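Local coordinates for VWFA domain-containing protein (Bacteroides thetaiotaomicron, PDB 3IBS) that is of unknown function but is probably a membrane protein, of which this piece is the von Willebrand factor type A domain that binds magnesium, at residues G54-V57 and F63-L66; N99-S104 and R113-I118; Q141-G146 and S206-K211. All coordinates share one frame; numbering follows the deposited sequence.

How the interactions relate
The three contacts lie in one von Willebrand factor type A domain and share its central mixed sheet. Along the chain they follow in series, each closing before the next opens. Interaction 1 pairs edge strand 62-69 with strand 52-58. Interaction 2, the two centres about 9 Å apart, sets helix 94-102 on strand 113-119, and Ile56 CD1 touches Ala101 N at 3.4 Å. Interaction 3 is centred about 12 Å from the centre of interaction 2 and about 18 Å from that of interaction 1; it joins strand 140-147, the neighbour of strand 113-119, to the final helix 200-214. Helices 94-102 and 200-214 cover opposite faces of the sheet, giving the layered alpha/beta body of the domain.

Interaction 1: G54-V57 and F63-L66; sequences GMIV and FTQL
Met55 and Val57 pair antiparallel with Leu66 and Phe63 across the hairpin of strands 52-58 and 62-69, and the register slips by one residue between Met55 and Ile56. This is a classic beta bulge at the edge of the von Willebrand factor A sheet: Gln65 and Leu66 both face Met55. The evidence is the forked bond at Met55 O, which accepts from Gln65 N at 2.7 Å and from Leu66 N at 2.9 Å, both donors lying on one face of its carbonyl plane. Leu66 O, in turn, takes Met55 N on an in-plane lone pair. Beyond the bulge, Val57 and Phe63 exchange two backbone hydrogen bonds, Val57 N to Phe63 O and Phe63 N to Val57 O, both 3.0 Å.

With chi1 at 79°, CG of Phe63 sits between its own backbone N and carbonyl carbon, and the ring lies alongside Val57. Val57 CG2 rides over the ring face in a CH-pi contact, 3.8 Å from the centroid and 20° off the normal. Replacing Phe63 by an alanine removes the ring, and Val57 CG2 would probably lose its cover on that side. Ile82 also touches Val57, while Leu79 of helix 72-80 meets the selenomethionine Met55. At the bulge, Met55 CB rests 3.9 Å from Leu66 CB.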
loop_
_atom_site.group_PDB
_atom_site.type_symbol
_atom_site.label_atom_id
_atom_site.label_comp_id
_atom_site.label_asym_id
_atom_site.label_seq_id
_atom_site.Cartn_x
_atom_site.Cartn_y
_atom_site.Cartn_z
ATOM N N GLY A 54 15.121 -9.946 -28.880
ATOM C CA GLY A 54 14.110 -10.955 -28.560
ATOM C C GLY A 54 13.620 -10.728 -27.144
ATOM O O GLY A 54 14.242 -9.984 -26.380
HETATM N N MSE A 55 12.502 -11.340 -26.790
HETATM C CA MSE A 55 11.957 -11.172 -25.443
HETATM C C MSE A 55 11.370 -12.463 -24.909
HETATM O O MSE A 55 10.688 -13.215 -25.637
HETATM C CB MSE A 55 10.859 -10.100 -25.412
HETATM C CG MSE A 55 11.291 -8.726 -25.943
HETATM SE SE MSE A 55 9.766 -7.468 -25.912
HETATM C CE MSE A 55 9.729 -7.437 -23.987
ATOM N N ILE A 56 11.624 -12.686 -23.630
ATOM C CA ILE A 56 11.082 -13.817 -22.883
ATOM C C ILE A 56 10.370 -13.214 -21.693
ATOM O O ILE A 56 10.857 -12.228 -21.143
ATOM C CB ILE A 56 12.242 -14.694 -22.378
ATOM C CG1 ILE A 56 12.797 -15.529 -23.533
ATOM C CG2 ILE A 56 11.826 -15.574 -21.188
ATOM C CD1 ILE A 56 14.212 -15.973 -23.314
ATOM N N VAL A 57 9.198 -13.746 -21.344
ATOM C CA VAL A 57 8.535 -13.355 -20.115
ATOM C C VAL A 57 8.586 -14.554 -19.160
ATOM O O VAL A 57 8.618 -15.709 -19.611
ATOM C CB VAL A 57 7.093 -12.818 -20.353
ATOM C CG1 VAL A 57 7.126 -11.471 -21.100
ATOM C CG2 VAL A 57 6.245 -13.828 -21.158
ATOM N N PHE A 63 8.522 -18.267 -21.115
ATOM C CA PHE A 63 8.294 -18.509 -22.527
ATOM C C PHE A 63 8.744 -17.353 -23.408
ATOM O O PHE A 63 8.911 -16.227 -22.938
ATOM C CB PHE A 63 6.839 -18.965 -22.807
ATOM C CG PHE A 63 5.814 -17.857 -22.832
ATOM C CD1 PHE A 63 5.602 -17.096 -23.991
ATOM C CD2 PHE A 63 5.004 -17.619 -21.723
ATOM C CE1 PHE A 63 4.615 -16.073 -24.028
ATOM C CE2 PHE A 63 4.018 -16.605 -21.749
ATOM C CZ PHE A 63 3.827 -15.834 -22.901
ATOM N N THR A 64 8.946 -17.656 -24.685
ATOM C CA THR A 64 9.358 -16.683 -25.671
ATOM C C THR A 64 8.196 -15.800 -26.067
ATOM O O THR A 64 7.200 -16.281 -26.624
ATOM C CB THR A 64 9.886 -17.393 -26.940
ATOM O OG1 THR A 64 11.042 -18.173 -26.587
ATOM C CG2 THR A 64 10.269 -16.348 -28.028
ATOM N N GLN A 65 8.328 -14.510 -25.806
ATOM C CA GLN A 65 7.273 -13.543 -26.147
ATOM C C GLN A 65 7.560 -13.007 -27.530
ATOM O O GLN A 65 6.664 -12.860 -28.329
ATOM C CB GLN A 65 7.195 -12.403 -25.109
ATOM C CG GLN A 65 6.337 -11.146 -25.515
ATOM C CD GLN A 65 4.838 -11.402 -25.412
ATOM O OE1 GLN A 65 4.409 -12.479 -24.966
ATOM N NE2 GLN A 65 4.029 -10.417 -25.819
ATOM N N LEU A 66 8.827 -12.749 -27.814
ATOM C CA LEU A 66 9.254 -12.225 -29.107
ATOM C C LEU A 66 10.508 -12.975 -29.568
ATOM O O LEU A 66 11.541 -12.898 -28.918
ATOM C CB LEU A 66 9.523 -10.719 -29.008
ATOM C CG LEU A 66 10.081 -10.021 -30.256
ATOM C CD1 LEU A 66 8.964 -9.777 -31.308
ATOM C CD2 LEU A 66 10.772 -8.728 -29.866
#

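Interaction 2: N99-S104 and R113-I118; sequences NLATRS and RAIIVI
Ile115 reaches Ala101 through an extended side chain: its CG1 stands anti to its own carbonyl carbon (chi1 -62°) and CD1 continues the line (chi2 171°), which carries the terminal methyl out from the strand to the helix. The contact belongs to the alpha/beta core of the von Willebrand factor A domain, where helix 94-102 lies on one face of the sheet and strand 113-119 runs within it. Three carbons of Ile115 lie against the methyl of Ala101. CD1 is 3.5 Å from Ala101 CB, CG1 is 3.7 Å from that same CB, and CG2 stands back at 4.1 Å from it. The short side chain of Ala101 is consistent with the close approach of the backbones, Ala101 CA lying 6.9 Å from Ile115 CA.

On the next residue, CG2 of Thr102 meets Ile115 CD1 from another direction at 3.8 Å, so the tip of the isoleucine is touched by two methyls. No hydrogen bond crosses between the segments, and the joint is purely apolar.

Successive residues of strand 113-118 divide between the two faces. Ile115 looks to helix 94-102, whereas Ile116 and Ile118 face helix 33-46, and Ile116 also meets helix 200-214. Ala101 touches Ile15 of strand 13-19 as well, so it bears on two adjacent strands.

Two hydroxyls of segment 99-104 are bonded back to its own backbone. Thr102, at chi1 79°, turns its hydroxyl away from the apolar joint, and OG1 donates to Asn99 O at 2.9 Å. Ser104 OG likewise donates to Leu100 O, 2.7 Å away, reaching it from above the carbonyl plane.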
loop_
_atom_site.group_PDB
_atom_site.type_symbol
_atom_site.label_atom_id
_atom_site.label_comp_id
_atom_site.label_asym_id
_atom_site.label_seq_id
_atom_site.Cartn_x
_atom_site.Cartn_y
_atom_site.Cartn_z
ATOM N N ASN A 99 18.263 -19.764 -19.398
ATOM C CA ASN A 99 18.560 -20.978 -20.188
ATOM C C ASN A 99 17.800 -20.945 -21.512
ATOM O O ASN A 99 18.354 -21.295 -22.553
ATOM C CB ASN A 99 18.196 -22.258 -19.437
ATOM C CG ASN A 99 19.177 -22.598 -18.324
ATOM O OD1 ASN A 99 20.329 -22.096 -18.268
ATOM N ND2 ASN A 99 18.735 -23.477 -17.437
ATOM N N LEU A 100 16.533 -20.514 -21.468
ATOM C CA LEU A 100 15.753 -20.354 -22.703
ATOM C C LEU A 100 16.395 -19.282 -23.601
ATOM O O LEU A 100 16.508 -19.455 -24.822
ATOM C CB LEU A 100 14.294 -19.995 -22.383
ATOM C CG LEU A 100 13.311 -19.717 -23.539
ATOM C CD1 LEU A 100 13.186 -20.932 -24.517
ATOM C CD2 LEU A 100 11.935 -19.309 -22.971
ATOM N N ALA A 101 16.831 -18.176 -23.005
ATOM C CA ALA A 101 17.497 -17.135 -23.804
ATOM C C ALA A 101 18.736 -17.643 -24.545
ATOM O O ALA A 101 18.923 -17.338 -25.728
ATOM C CB ALA A 101 17.842 -15.899 -22.951
ATOM N N THR A 102 19.584 -18.410 -23.860
ATOM C CA THR A 102 20.790 -18.953 -24.511
ATOM C C THR A 102 20.468 -19.847 -25.712
ATOM O O THR A 102 21.235 -19.875 -26.666
ATOM C CB THR A 102 21.706 -19.751 -23.541
ATOM O OG1 THR A 102 21.161 -21.060 -23.348
ATOM C CG2 THR A 102 21.835 -19.043 -22.196
ATOM N N ARG A 103 19.352 -20.575 -25.668
ATOM C CA ARG A 103 18.907 -21.381 -26.822
ATOM C C ARG A 103 18.288 -20.554 -27.962
ATOM O O ARG A 103 17.976 -21.107 -28.996
ATOM C CB ARG A 103 17.842 -22.407 -26.400
ATOM C CG ARG A 103 18.264 -23.402 -25.342
ATOM C CD ARG A 103 17.261 -24.590 -25.258
ATOM N NE ARG A 103 15.978 -24.294 -24.596
ATOM C CZ ARG A 103 15.806 -24.142 -23.276
ATOM N NH1 ARG A 103 16.833 -24.199 -22.433
ATOM N NH2 ARG A 103 14.601 -23.909 -22.792
ATOM N N SER A 104 18.078 -19.253 -27.760
ATOM C CA SER A 104 17.221 -18.466 -28.658
ATOM C C SER A 104 18.007 -17.518 -29.575
ATOM O O SER A 104 17.418 -16.793 -30.398
ATOM C CB SER A 104 16.210 -17.648 -27.844
ATOM O OG SER A 104 15.359 -18.478 -27.066
ATOM N N ARG A 113 26.539 -10.887 -27.789
ATOM C CA ARG A 113 25.223 -11.309 -27.345
ATOM C C ARG A 113 25.025 -10.997 -25.877
ATOM O O ARG A 113 25.914 -11.256 -25.047
ATOM C CB ARG A 113 25.021 -12.810 -27.579
ATOM C CG ARG A 113 25.167 -13.241 -29.038
ATOM C CD ARG A 113 24.882 -14.705 -29.215
ATOM N NE ARG A 113 24.545 -14.967 -30.603
ATOM C CZ ARG A 113 25.417 -15.300 -31.554
ATOM N NH1 ARG A 113 26.711 -15.422 -31.279
ATOM N NH2 ARG A 113 24.985 -15.505 -32.787
ATOM N N ALA A 114 23.859 -10.442 -25.560
ATOM C CA ALA A 114 23.520 -10.107 -24.178
ATOM C C ALA A 114 22.138 -10.623 -23.797
ATOM O O ALA A 114 21.213 -10.648 -24.634
ATOM C CB ALA A 114 23.588 -8.599 -23.966
ATOM N N ILE A 115 22.014 -11.059 -22.541
ATOM C CA ILE A 115 20.724 -11.366 -21.935
ATOM C C ILE A 115 20.514 -10.319 -20.862
ATOM O O ILE A 115 21.418 -10.097 -20.054
ATOM C CB ILE A 115 20.693 -12.787 -21.292
ATOM C CG1 ILE A 115 20.918 -13.859 -22.362
ATOM C CG2 ILE A 115 19.368 -12.991 -20.521
ATOM C CD1 ILE A 115 21.128 -15.287 -21.789
ATOM N N ILE A 116 19.358 -9.656 -20.877
ATOM C CA ILE A 116 19.066 -8.599 -19.900
ATOM C C ILE A 116 17.867 -9.026 -19.095
ATOM O O ILE A 116 16.754 -9.051 -19.625
ATOM C CB ILE A 116 18.795 -7.249 -20.572
ATOM C CG1 ILE A 116 20.031 -6.807 -21.358
ATOM C CG2 ILE A 116 18.429 -6.175 -19.523
ATOM C CD1 ILE A 116 19.730 -5.669 -22.225
ATOM N N VAL A 117 18.119 -9.419 -17.836
ATOM C CA VAL A 117 17.087 -9.871 -16.927
ATOM C C VAL A 117 16.566 -8.642 -16.202
ATOM O O VAL A 117 17.350 -7.857 -15.648
ATOM C CB VAL A 117 17.647 -10.895 -15.871
ATOM C CG1 VAL A 117 16.530 -11.432 -14.963
ATOM C CG2 VAL A 117 18.353 -12.053 -16.573
ATOM N N ILE A 118 15.255 -8.448 -16.248
ATOM C CA ILE A 118 14.620 -7.339 -15.536
ATOM C C ILE A 118 13.642 -7.883 -14.491
ATOM O O ILE A 118 12.630 -8.504 -14.838
ATOM C CB ILE A 118 13.881 -6.409 -16.498
ATOM C CG1 ILE A 118 14.852 -5.945 -17.605
ATOM C CG2 ILE A 118 13.289 -5.231 -15.737
ATOM C CD1 ILE A 118 14.188 -5.066 -18.779
#

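Interaction 3: Q141-G146 and S206-K211; sequences QVSVLG and SQEISK
Gln141 NE2 and Glu208 OE2 face each other at 3.6 Å, too far for a direct hydrogen bond, and a water joins them. The water accepts from Gln141 NE2 at 3.0 Å and donates to Glu208 OE2 at 2.7 Å. The two side chains cross at about a right angle, with the amide and carboxylate planes 87° apart, so the flat groups do not stack. Ser143 adds a looser touch, its OG lying 4.4 Å from Glu208 CG.

Torsions explain the approach. Glu208 sends CG anti to its backbone N (chi1 173°) and then bends at chi2 (67°), which swings the carboxylate toward Gln141, whose own chain is extended beyond CG.

In the next shell, Gln141 NE2 also donates to Lys189 O, a second bond that probably helps to fix the rotation of the amide. Ser143 OG is bonded to Ile191 N of the neighbouring strand 191-195, and the side chain of Glu208 in turn touches Ile191. Further out, Met212 and Ile205 of helix 200-214 touch the side chains of Gln141 and Ser143, respectively, on the sheet. The arrangement is a partly buried, water-bridged margin between the last helix and the parallel strand 140-147, part of the helix-covered sheet of the von Willebrand factor A fold.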
loop_
_atom_site.group_PDB
_atom_site.type_symbol
_atom_site.label_atom_id
_atom_site.label_comp_id
_atom_site.label_asym_id
_atom_site.label_seq_id
_atom_site.Cartn_x
_atom_site.Cartn_y
_atom_site.Cartn_z
ATOM N N GLN A 141 26.767 -12.234 -22.386
ATOM C CA GLN A 141 26.859 -11.478 -21.147
ATOM C C GLN A 141 25.492 -11.251 -20.537
ATOM O O GLN A 141 24.605 -10.681 -21.183
ATOM C CB GLN A 141 27.591 -10.151 -21.352
ATOM C CG GLN A 141 29.074 -10.358 -21.707
ATOM C CD GLN A 141 29.787 -9.044 -21.999
ATOM O OE1 GLN A 141 30.011 -8.689 -23.158
ATOM N NE2 GLN A 141 30.127 -8.311 -20.948
ATOM N N VAL A 142 25.334 -11.696 -19.290
ATOM C CA VAL A 142 24.062 -11.575 -18.600
ATOM C C VAL A 142 24.076 -10.370 -17.660
ATOM O O VAL A 142 24.864 -10.318 -16.695
ATOM C CB VAL A 142 23.669 -12.877 -17.853
ATOM C CG1 VAL A 142 22.241 -12.772 -17.274
ATOM C CG2 VAL A 142 23.755 -14.086 -18.789
ATOM N N SER A 143 23.201 -9.410 -17.944
ATOM C CA SER A 143 23.003 -8.234 -17.087
ATOM C C SER A 143 21.668 -8.299 -16.367
ATOM O O SER A 143 20.752 -8.983 -16.824
ATOM C CB SER A 143 23.094 -6.913 -17.881
ATOM O OG SER A 143 24.425 -6.684 -18.315
ATOM N N VAL A 144 21.568 -7.582 -15.238
ATOM C CA VAL A 144 20.334 -7.567 -14.434
ATOM C C VAL A 144 19.976 -6.132 -14.041
ATOM O O VAL A 144 20.816 -5.389 -13.509
ATOM C CB VAL A 144 20.448 -8.433 -13.146
ATOM C CG1 VAL A 144 19.123 -8.470 -12.381
ATOM C CG2 VAL A 144 20.899 -9.859 -13.476
ATOM N N LEU A 145 18.732 -5.763 -14.331
ATOM C CA LEU A 145 18.158 -4.489 -13.958
ATOM C C LEU A 145 17.188 -4.789 -12.849
ATOM O O LEU A 145 16.189 -5.509 -13.042
ATOM C CB LEU A 145 17.444 -3.857 -15.158
ATOM C CG LEU A 145 18.259 -3.143 -16.249
ATOM C CD1 LEU A 145 19.586 -3.780 -16.578
ATOM C CD2 LEU A 145 17.423 -2.907 -17.541
ATOM N N GLY A 146 17.508 -4.279 -11.665
ATOM C CA GLY A 146 16.744 -4.618 -10.473
ATOM C C GLY A 146 15.700 -3.538 -10.288
ATOM O O GLY A 146 16.040 -2.368 -10.177
ATOM N N SER A 206 21.943 0.663 -22.170
ATOM C CA SER A 206 22.192 0.981 -23.578
ATOM C C SER A 206 23.680 1.267 -23.833
ATOM O O SER A 206 24.203 0.963 -24.910
ATOM C CB SER A 206 21.314 2.143 -24.063
ATOM O OG SER A 206 19.956 1.726 -24.225
ATOM N N GLN A 207 24.352 1.834 -22.832
ATOM C CA GLN A 207 25.780 2.086 -22.900
ATOM C C GLN A 207 26.540 0.772 -22.952
ATOM O O GLN A 207 27.470 0.623 -23.739
ATOM C CB GLN A 207 26.239 2.931 -21.695
ATOM C CG GLN A 207 27.763 3.074 -21.525
ATOM C CD GLN A 207 28.456 3.584 -22.784
ATOM O OE1 GLN A 207 29.423 2.978 -23.273
ATOM N NE2 GLN A 207 27.955 4.694 -23.329
ATOM N N GLU A 208 26.134 -0.171 -22.102
ATOM C CA GLU A 208 26.749 -1.498 -22.041
ATOM C C GLU A 208 26.583 -2.229 -23.372
ATOM O O GLU A 208 27.531 -2.845 -23.875
ATOM C CB GLU A 208 26.146 -2.306 -20.885
ATOM C CG GLU A 208 26.586 -3.761 -20.816
ATOM C CD GLU A 208 28.064 -3.941 -20.483
ATOM O OE1 GLU A 208 28.709 -2.973 -20.019
ATOM O OE2 GLU A 208 28.581 -5.067 -20.680
ATOM N N ILE A 209 25.374 -2.167 -23.929
ATOM C CA ILE A 209 25.092 -2.754 -25.243
ATOM C C ILE A 209 25.976 -2.124 -26.338
ATOM O O ILE A 209 26.590 -2.856 -27.129
ATOM C CB ILE A 209 23.600 -2.651 -25.611
ATOM C CG1 ILE A 209 22.755 -3.526 -24.669
ATOM C CG2 ILE A 209 23.357 -3.082 -27.073
ATOM C CD1 ILE A 209 21.283 -3.137 -24.640
ATOM N N SER A 210 26.056 -0.786 -26.361
ATOM C CA SER A 210 26.936 -0.057 -27.296
ATOM C C SER A 210 28.413 -0.421 -27.170
ATOM O O SER A 210 29.118 -0.508 -28.172
ATOM C CB SER A 210 26.799 1.457 -27.119
ATOM O OG SER A 210 25.503 1.879 -27.491
ATOM N N LYS A 211 28.866 -0.593 -25.933
ATOM C CA LYS A 211 30.244 -0.975 -25.619
ATOM C C LYS A 211 30.550 -2.383 -26.156
ATOM O O LYS A 211 31.624 -2.637 -26.706
ATOM C CB LYS A 211 30.438 -0.892 -24.100
ATOM C CG LYS A 211 31.806 -1.252 -23.548
ATOM C CD LYS A 211 31.778 -1.024 -22.038
ATOM C CE LYS A 211 32.287 -2.240 -21.263
ATOM N NZ LYS A 211 33.760 -2.363 -21.291
HETATM O O HOH W 1 30.854 -5.571 -21.985
#